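Local coordinates for malonyl CoA-acyl carrier protein transacylase (Staphylococcus aureus, PDB 3IM9), which transfers the malonyl group from malonyl-CoA to holo acyl carrier protein, supplying malonyl-ACP for bacterial fatty acid biosynthesis, at residues A[52-55]-A[59-62]; A[123-128]-A[216-221]; A[27-32]-A[303-308]. One frame throughout, in Å; residues are numbered along the deposited sequence.

In the fold
From the N terminus, the first segment met is 27-32, in the loop between strand 11-16 and helix 35-47; its partner is 303-308, near the C terminus, so contact 3 closes a loop of nearly the whole chain. Contacts 1 and 2 nest inside it, one after the other. Contact 1 closes a short local loop at the end of helix 52-57, and contact 2 joins helix 112-128 to helix 215-222, closing a loop that holds most of the mixed sheet. Contacts 1 and 3 touch through Leu53 and Phe31, their centres about 17 Å apart, whereas contact 2 lies farther off, its centre about 31 Å from that of contact 3.

Contact 1: residues A[52-55]-A[59-62]; sequences ILET and DEEG
Glu54 holds the turn that follows helix 52-57 with both its backbone and its side chain. Its carbonyl oxygen accepts from the backbone of the turn, Asp59 N to Glu54 O being 2.8 Å and nearly straight at 172°. Its carboxylate reaches one residue further: Glu60 N donates to Glu54 OE2 at 2.7 Å, meeting the syn lone pair of that oxygen. Glu54 CG stands anti to the backbone N (chi1 -175°) and the chain bends at chi2 (-73°), which folds the carboxylate back over the amides of Asp59 and Glu60. Thr58 OG1 is a further partner of OE2.

Packing is tight on the inner side, where Asp59 CB lies 3.2 Å from Thr55 O and covers this buried oxygen, which finds no hydrogen-bond partner, and the Thr55 methyl CG2 rests beside Asp59 OD2. The Thr55 hydroxyl turns back to Asp51 O, just before the helix. Outward the contact loosens: Glu60 only brings its CG to 3.4 Å from Glu54 OE2, and a water spans the carboxylates, donating to Glu54 OE1 and to Asp59 OD2 while accepting from Glu61 N.

Asp59 to Gly62 form a type I beta turn, closed by a bond from Gly62 N to Asp59 O. Asp59 also takes the amides of Lys63 and Leu64, so its carboxylate organises the chain leading to helix 67-84. Four acidic side chains gather here, Glu54 OE1 and Asp59 OD2 being 4.8 Å apart; backbone N-H groups, the shared water and the salt bridge from Lys63 NZ to Glu61 OE2 probably offset much of the repulsion.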
loop_
_atom_site.group_PDB
_atom_site.type_symbol
_atom_site.label_atom_id
_atom_site.label_comp_id
_atom_site.label_asym_id
_atom_site.label_seq_id
_atom_site.Cartn_x
_atom_site.Cartn_y
_atom_site.Cartn_z
ATOM N N ILE A 52 4.553 11.482 16.072
ATOM C CA ILE A 52 3.891 11.151 14.766
ATOM C C ILE A 52 3.030 12.292 14.239
ATOM O O ILE A 52 3.025 12.590 13.059
ATOM C CB ILE A 52 3.029 9.828 14.881
ATOM C CG1 ILE A 52 2.380 9.475 13.523
ATOM C CG2 ILE A 52 2.088 9.940 16.122
ATOM C CD1 ILE A 52 3.351 9.073 12.499
ATOM N N LEU A 53 2.317 12.968 15.151
ATOM C CA LEU A 53 1.478 14.026 14.638
ATOM C C LEU A 53 2.266 15.252 14.103
ATOM O O LEU A 53 1.886 15.815 13.079
ATOM C CB LEU A 53 0.383 14.476 15.681
ATOM C CG LEU A 53 -0.454 13.300 16.231
ATOM C CD1 LEU A 53 -1.546 13.878 17.153
ATOM C CD2 LEU A 53 -1.140 12.533 15.098
ATOM N N GLU A 54 3.369 15.585 14.782
ATOM C CA GLU A 54 4.227 16.685 14.269
ATOM C C GLU A 54 4.770 16.266 12.903
ATOM O O GLU A 54 4.724 17.016 11.942
ATOM C CB GLU A 54 5.351 16.920 15.243
ATOM C CG GLU A 54 6.189 18.185 14.776
ATOM C CD GLU A 54 7.067 18.030 13.576
ATOM O OE1 GLU A 54 7.666 16.957 13.426
ATOM O OE2 GLU A 54 7.160 19.027 12.833
ATOM N N THR A 55 5.112 14.978 12.828
ATOM C CA THR A 55 5.729 14.466 11.582
ATOM C C THR A 55 4.727 14.516 10.431
ATOM O O THR A 55 5.082 14.919 9.292
ATOM C CB THR A 55 6.296 13.079 11.785
ATOM O OG1 THR A 55 7.287 13.135 12.802
ATOM C CG2 THR A 55 7.034 12.560 10.483
ATOM N N ASP A 59 6.249 18.328 9.946
ATOM C CA ASP A 59 7.490 17.626 9.606
ATOM C C ASP A 59 8.717 18.554 9.631
ATOM O O ASP A 59 9.450 18.664 8.637
ATOM C CB ASP A 59 7.383 16.961 8.281
ATOM C CG ASP A 59 8.480 15.928 8.094
ATOM O OD1 ASP A 59 8.728 15.573 6.893
ATOM O OD2 ASP A 59 9.043 15.461 9.102
ATOM N N GLU A 60 8.965 19.118 10.792
ATOM C CA GLU A 60 10.082 20.083 10.837
ATOM C C GLU A 60 11.443 19.341 10.652
ATOM O O GLU A 60 12.425 20.029 10.276
ATOM C CB GLU A 60 10.056 20.832 12.154
ATOM C CG GLU A 60 10.398 19.925 13.302
ATOM C CD GLU A 60 10.657 20.623 14.705
ATOM O OE1 GLU A 60 10.843 21.875 14.768
ATOM O OE2 GLU A 60 10.689 19.867 15.711
ATOM N N GLU A 61 11.531 18.037 10.938
ATOM C CA GLU A 61 12.739 17.208 10.745
ATOM C C GLU A 61 12.840 16.646 9.317
ATOM O O GLU A 61 13.865 15.990 9.021
ATOM C CB GLU A 61 12.922 16.128 11.788
ATOM C CG GLU A 61 12.973 16.698 13.164
ATOM C CD GLU A 61 13.239 15.674 14.265
ATOM O OE1 GLU A 61 13.887 16.114 15.220
ATOM O OE2 GLU A 61 12.863 14.476 14.271
ATOM N N GLY A 62 11.904 16.957 8.442
ATOM C CA GLY A 62 11.888 16.430 7.062
ATOM C C GLY A 62 12.024 14.902 6.995
ATOM O O GLY A 62 12.740 14.357 6.089
HETATM O O HOH W 1 9.575 15.986 11.785
#

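Contact 2: residues A[123-128]-A[216-221]; sequences GQLMAQ and EDFSSY
Leu125 and Phe218 form the centre of a small, apolar helix-to-helix contact that joins the C-terminal part of helix 112-128 to helix 215-222. A single methyl carries it. Leu125 points toward the other helix, and its CD2 comes 3.7 Å from Phe218 N, close against the backbone of the facing helix. The same methyl lies 3.9 Å from Phe218 CB and 3.9 Å from Asp217 CB, so it sits over the junction between two successive residues.

Phe218 offers its ring edge here: CD2 of Leu125 lies near the ring plane, 4.1 Å from Phe218 CD2. With its CG anti to the backbone N (chi1 -170°), Phe218 swings the ring along the flank of helix 112-128, where it also packs on Ile118 and Arg122. Both helices pack in the acyl transferase fold, the mixed-sheet strands from 135-141 to 196-199 lying between them in sequence, and their pairing lies near the active site. The side chain of Phe218 is about 10 Å from those of Ser97 and His207, the probable catalytic pair, and about 4 Å from a bound calcium ion, whose site includes Arg122.

Asp217 contributes through its CB alone, at the solvent-facing side of the contact. On the neighbouring turn of the same helix Tyr221 makes a cation-pi contact with Lys121 and stacks edge-to-face with Phe225, while Leu125 is backed by Ile214 from the preceding loop.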
loop_
_atom_site.group_PDB
_atom_site.type_symbol
_atom_site.label_atom_id
_atom_site.label_comp_id
_atom_site.label_asym_id
_atom_site.label_seq_id
_atom_site.Cartn_x
_atom_site.Cartn_y
_atom_site.Cartn_z
ATOM N N GLY A 123 8.278 -0.798 9.012
ATOM C CA GLY A 123 9.041 0.313 8.426
ATOM C C GLY A 123 10.480 0.327 8.933
ATOM O O GLY A 123 11.442 0.582 8.159
ATOM N N GLN A 124 10.672 0.096 10.252
ATOM C CA GLN A 124 12.043 0.138 10.809
ATOM C C GLN A 124 12.850 -1.062 10.275
ATOM O O GLN A 124 13.993 -0.861 9.889
ATOM C CB GLN A 124 12.035 -0.018 12.337
ATOM C CG GLN A 124 11.404 1.208 13.030
ATOM C CD GLN A 124 11.291 0.951 14.500
ATOM O OE1 GLN A 124 10.760 -0.108 14.960
ATOM N NE2 GLN A 124 11.824 1.896 15.264
ATOM N N LEU A 125 12.219 -2.210 10.134
ATOM C CA LEU A 125 12.961 -3.377 9.623
ATOM C C LEU A 125 13.291 -3.149 8.153
ATOM O O LEU A 125 14.435 -3.479 7.709
ATOM C CB LEU A 125 12.125 -4.649 9.764
ATOM C CG LEU A 125 12.068 -5.287 11.131
ATOM C CD1 LEU A 125 12.243 -4.367 12.297
ATOM C CD2 LEU A 125 11.037 -6.394 11.271
ATOM N N MET A 126 12.340 -2.608 7.396
ATOM C CA MET A 126 12.640 -2.356 5.976
ATOM C C MET A 126 13.748 -1.317 5.850
ATOM O O MET A 126 14.645 -1.495 5.021
ATOM C CB MET A 126 11.366 -1.901 5.203
ATOM C CG MET A 126 10.371 -3.052 5.157
ATOM S SD MET A 126 8.789 -2.525 4.420
ATOM C CE MET A 126 9.213 -1.774 2.868
ATOM N N ALA A 127 13.652 -0.237 6.588
ATOM C CA ALA A 127 14.651 0.877 6.545
ATOM C C ALA A 127 16.065 0.375 6.899
ATOM O O ALA A 127 17.050 0.924 6.341
ATOM C CB ALA A 127 14.271 1.996 7.485
ATOM N N GLN A 128 16.166 -0.622 7.769
ATOM C CA GLN A 128 17.465 -1.144 8.247
ATOM C C GLN A 128 17.919 -2.387 7.561
ATOM O O GLN A 128 19.008 -2.903 7.905
ATOM C CB GLN A 128 17.375 -1.416 9.759
ATOM C CG GLN A 128 17.011 -0.096 10.582
ATOM C CD GLN A 128 16.643 -0.391 12.051
ATOM O OE1 GLN A 128 17.103 -1.371 12.635
ATOM N NE2 GLN A 128 15.805 0.453 12.641
ATOM N N GLU A 216 12.306 -13.270 9.330
ATOM C CA GLU A 216 12.223 -13.848 10.679
ATOM C C GLU A 216 11.910 -12.810 11.745
ATOM O O GLU A 216 11.079 -13.117 12.640
ATOM C CB GLU A 216 13.537 -14.567 11.078
ATOM C CG GLU A 216 13.805 -15.876 10.403
ATOM C CD GLU A 216 15.317 -16.163 10.467
ATOM O OE1 GLU A 216 15.856 -16.366 11.608
ATOM O OE2 GLU A 216 15.963 -16.087 9.376
ATOM N N ASP A 217 12.544 -11.660 11.692
ATOM C CA ASP A 217 12.329 -10.627 12.690
ATOM C C ASP A 217 10.855 -10.140 12.634
ATOM O O ASP A 217 10.182 -9.934 13.668
ATOM C CB ASP A 217 13.249 -9.422 12.463
ATOM C CG ASP A 217 14.715 -9.734 12.847
ATOM O OD1 ASP A 217 14.940 -10.719 13.576
ATOM O OD2 ASP A 217 15.646 -9.005 12.431
ATOM N N PHE A 218 10.342 -10.005 11.420
ATOM C CA PHE A 218 8.976 -9.536 11.284
ATOM C C PHE A 218 7.971 -10.586 11.767
ATOM O O PHE A 218 7.013 -10.237 12.509
ATOM C CB PHE A 218 8.670 -9.096 9.845
ATOM C CG PHE A 218 7.342 -8.369 9.717
ATOM C CD1 PHE A 218 6.331 -8.920 8.992
ATOM C CD2 PHE A 218 7.146 -7.144 10.390
ATOM C CE1 PHE A 218 5.053 -8.239 8.817
ATOM C CE2 PHE A 218 5.911 -6.474 10.286
ATOM C CZ PHE A 218 4.881 -7.003 9.500
ATOM N N SER A 219 8.154 -11.850 11.366
ATOM C CA SER A 219 7.285 -12.943 11.860
ATOM C C SER A 219 7.315 -13.028 13.349
ATOM O O SER A 219 6.211 -13.182 13.929
ATOM C CB SER A 219 7.669 -14.318 11.308
ATOM O OG SER A 219 7.612 -14.328 9.935
ATOM N N SER A 220 8.479 -12.843 13.972
ATOM C CA SER A 220 8.561 -12.901 15.424
ATOM C C SER A 220 7.746 -11.782 16.102
ATOM O O SER A 220 6.967 -12.007 17.077
ATOM C CB SER A 220 10.004 -12.830 15.878
ATOM O OG SER A 220 9.988 -12.889 17.282
ATOM N N TYR A 221 7.887 -10.566 15.628
ATOM C CA TYR A 221 7.148 -9.443 16.207
ATOM C C TYR A 221 5.629 -9.564 16.047
ATOM O O TYR A 221 4.907 -9.265 16.959
ATOM C CB TYR A 221 7.599 -8.098 15.607
ATOM C CG TYR A 221 7.075 -6.893 16.343
ATOM C CD1 TYR A 221 7.452 -6.636 17.619
ATOM C CD2 TYR A 221 6.191 -6.026 15.743
ATOM C CE1 TYR A 221 6.978 -5.542 18.267
ATOM C CE2 TYR A 221 5.725 -4.915 16.386
ATOM C CZ TYR A 221 6.092 -4.670 17.644
ATOM O OH TYR A 221 5.611 -3.554 18.246
#

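Contact 3: residues A[27-32]-A[303-308]; sequences AQDLFN and IQTLED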
loop_
_atom_site.group_PDB
_atom_site.type_symbol
_atom_site.label_atom_id
_atom_site.label_comp_id
_atom_site.label_asym_id
_atom_site.label_seq_id
_atom_site.Cartn_x
_atom_site.Cartn_y
_atom_site.Cartn_z
ATOM N N ALA A 27 -3.906 14.913 7.386
ATOM C CA ALA A 27 -4.801 14.729 8.557
ATOM C C ALA A 27 -4.889 15.966 9.444
ATOM O O ALA A 27 -5.617 15.878 10.462
ATOM C CB ALA A 27 -4.442 13.410 9.366
ATOM N N GLN A 28 -4.199 17.050 9.092
ATOM C CA GLN A 28 -4.227 18.202 10.031
ATOM C C GLN A 28 -5.668 18.769 10.134
ATOM O O GLN A 28 -6.024 19.278 11.186
ATOM C CB GLN A 28 -3.150 19.209 9.648
ATOM C CG GLN A 28 -3.579 19.972 8.501
ATOM C CD GLN A 28 -2.450 20.868 8.047
ATOM O OE1 GLN A 28 -2.440 21.246 6.872
ATOM N NE2 GLN A 28 -1.413 21.114 8.944
ATOM N N ASP A 29 -6.467 18.577 9.099
ATOM C CA ASP A 29 -7.816 19.037 9.115
ATOM C C ASP A 29 -8.724 18.206 9.974
ATOM O O ASP A 29 -9.840 18.688 10.381
ATOM C CB ASP A 29 -8.335 19.174 7.695
ATOM C CG ASP A 29 -8.328 17.826 6.891
ATOM O OD1 ASP A 29 -9.188 17.687 5.987
ATOM O OD2 ASP A 29 -7.457 16.992 7.237
ATOM N N LEU A 30 -8.369 16.959 10.242
ATOM C CA LEU A 30 -9.213 16.095 11.084
ATOM C C LEU A 30 -9.033 16.380 12.573
ATOM O O LEU A 30 -9.960 16.189 13.357
ATOM C CB LEU A 30 -8.840 14.605 10.765
ATOM C CG LEU A 30 -9.126 14.154 9.323
ATOM C CD1 LEU A 30 -8.467 12.776 9.180
ATOM C CD2 LEU A 30 -10.615 14.077 9.038
ATOM N N PHE A 31 -7.785 16.673 12.959
ATOM C CA PHE A 31 -7.408 16.629 14.357
ATOM C C PHE A 31 -8.218 17.713 15.130
ATOM O O PHE A 31 -8.155 18.937 14.795
ATOM C CB PHE A 31 -5.888 16.821 14.523
ATOM C CG PHE A 31 -5.407 16.593 15.852
ATOM C CD1 PHE A 31 -4.615 17.536 16.510
ATOM C CD2 PHE A 31 -5.654 15.333 16.498
ATOM C CE1 PHE A 31 -4.115 17.197 17.840
ATOM C CE2 PHE A 31 -5.141 15.017 17.741
ATOM C CZ PHE A 31 -4.350 15.956 18.430
ATOM N N ASN A 32 -8.881 17.216 16.184
ATOM C CA ASN A 32 -9.781 18.089 17.019
ATOM C C ASN A 32 -10.937 18.672 16.293
ATOM O O ASN A 32 -11.544 19.607 16.830
ATOM C CB ASN A 32 -8.979 19.204 17.716
ATOM C CG ASN A 32 -7.960 18.613 18.743
ATOM O OD1 ASN A 32 -8.301 17.646 19.442
ATOM N ND2 ASN A 32 -6.743 19.131 18.802
ATOM N N ILE A 303 -11.594 9.866 -0.804
ATOM C CA ILE A 303 -11.812 10.507 0.511
ATOM C C ILE A 303 -10.467 10.897 1.079
ATOM O O ILE A 303 -9.684 9.994 1.451
ATOM C CB ILE A 303 -12.597 9.592 1.514
ATOM C CG1 ILE A 303 -13.866 9.064 0.856
ATOM C CG2 ILE A 303 -12.847 10.290 2.858
ATOM C CD1 ILE A 303 -14.860 10.060 0.577
ATOM N N GLN A 304 -10.191 12.201 1.079
ATOM C CA GLN A 304 -8.860 12.727 1.503
ATOM C C GLN A 304 -8.991 13.652 2.720
ATOM O O GLN A 304 -8.099 13.689 3.568
ATOM C CB GLN A 304 -8.189 13.500 0.361
ATOM C CG GLN A 304 -7.875 12.663 -0.855
ATOM C CD GLN A 304 -7.281 13.475 -1.955
ATOM O OE1 GLN A 304 -7.654 13.331 -3.132
ATOM N NE2 GLN A 304 -6.307 14.237 -1.626
ATOM N N THR A 305 -10.127 14.373 2.786
ATOM C CA THR A 305 -10.229 15.442 3.797
ATOM C C THR A 305 -11.438 15.285 4.665
ATOM O O THR A 305 -12.348 14.522 4.327
ATOM C CB THR A 305 -10.419 16.780 3.009
ATOM O OG1 THR A 305 -11.655 16.805 2.301
ATOM C CG2 THR A 305 -9.227 17.054 1.981
ATOM N N LEU A 306 -11.475 16.118 5.710
ATOM C CA LEU A 306 -12.691 16.203 6.565
ATOM C C LEU A 306 -13.884 16.641 5.724
ATOM O O LEU A 306 -14.993 16.123 5.910
ATOM C CB LEU A 306 -12.406 17.194 7.691
ATOM C CG LEU A 306 -13.609 17.279 8.657
ATOM C CD1 LEU A 306 -14.002 15.926 9.296
ATOM C CD2 LEU A 306 -13.191 18.316 9.663
ATOM N N GLU A 307 -13.685 17.562 4.755
ATOM C CA GLU A 307 -14.796 17.953 3.891
ATOM C C GLU A 307 -15.312 16.786 3.038
ATOM O O GLU A 307 -16.538 16.647 2.822
ATOM C CB GLU A 307 -14.467 19.153 2.964
ATOM C CG GLU A 307 -14.227 20.428 3.779
ATOM C CD GLU A 307 -15.459 20.842 4.547
ATOM O OE1 GLU A 307 -16.476 21.125 3.881
ATOM O OE2 GLU A 307 -15.371 20.911 5.779
ATOM N N ASP A 308 -14.421 15.903 2.571
ATOM C CA ASP A 308 -14.878 14.735 1.844
ATOM C C ASP A 308 -15.670 13.794 2.759
ATOM O O ASP A 308 -16.629 13.211 2.283
ATOM C CB ASP A 308 -13.680 13.896 1.344
ATOM C CG ASP A 308 -12.873 14.630 0.248
ATOM O OD1 ASP A 308 -13.433 15.503 -0.430
ATOM O OD2 ASP A 308 -11.673 14.359 0.069
HETATM O O HOH W 2 -11.143 19.414 5.434
#
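Asp29 reaches across to the start of helix 306-312 and takes the first N-H of that helix. Leu306 N donates to Asp29 OD1 at 2.8 Å and 170°, a straight bond that arrives from above the carboxylate plane, 42° out of it. The aspartate achieves this with CG placed between its backbone N and carbonyl carbon (chi1 61°), a conformation that directs the carboxylate to the other segment. There OD1 also lies 3.3 Å from Thr305 CA and accepts from a water that in turn accepts from Glu307 N. One oxygen therefore serves the first helical amide directly and the next one through water, and the helix N-terminus would probably stabilise its negative charge.

The helix start is also capped from within. Thr305 stands at the N-cap, and its hydroxyl OG1 accepts from Asp308 N at 2.9 Å. Asp308 OD2 accepts from Gln304 N with its anti lone pair and from Thr305 N above the carboxylate plane, the latter completing the capping box; the two donors fix the rotation of that carboxylate.

Beside the polar bonds Leu30 and Leu306 form an apolar patch. The Leu30 methyl CD2 lies 3.8 Å from Leu306 CB and close to Leu306 CD1. With Leu306 CG anti to the backbone N, the branch turns so that its other methyl, CD2, lies 3.4 Å from Asp29 O.

Leu30 also packs on His77, Ala80 and Leu81 of helix 67-84 and on Ala37 of helix 35-47, while Ile303 ends strand 299-303, an outermost strand of the parallel sheet, so the contact ties that sheet edge to helices 35-47 and 67-84.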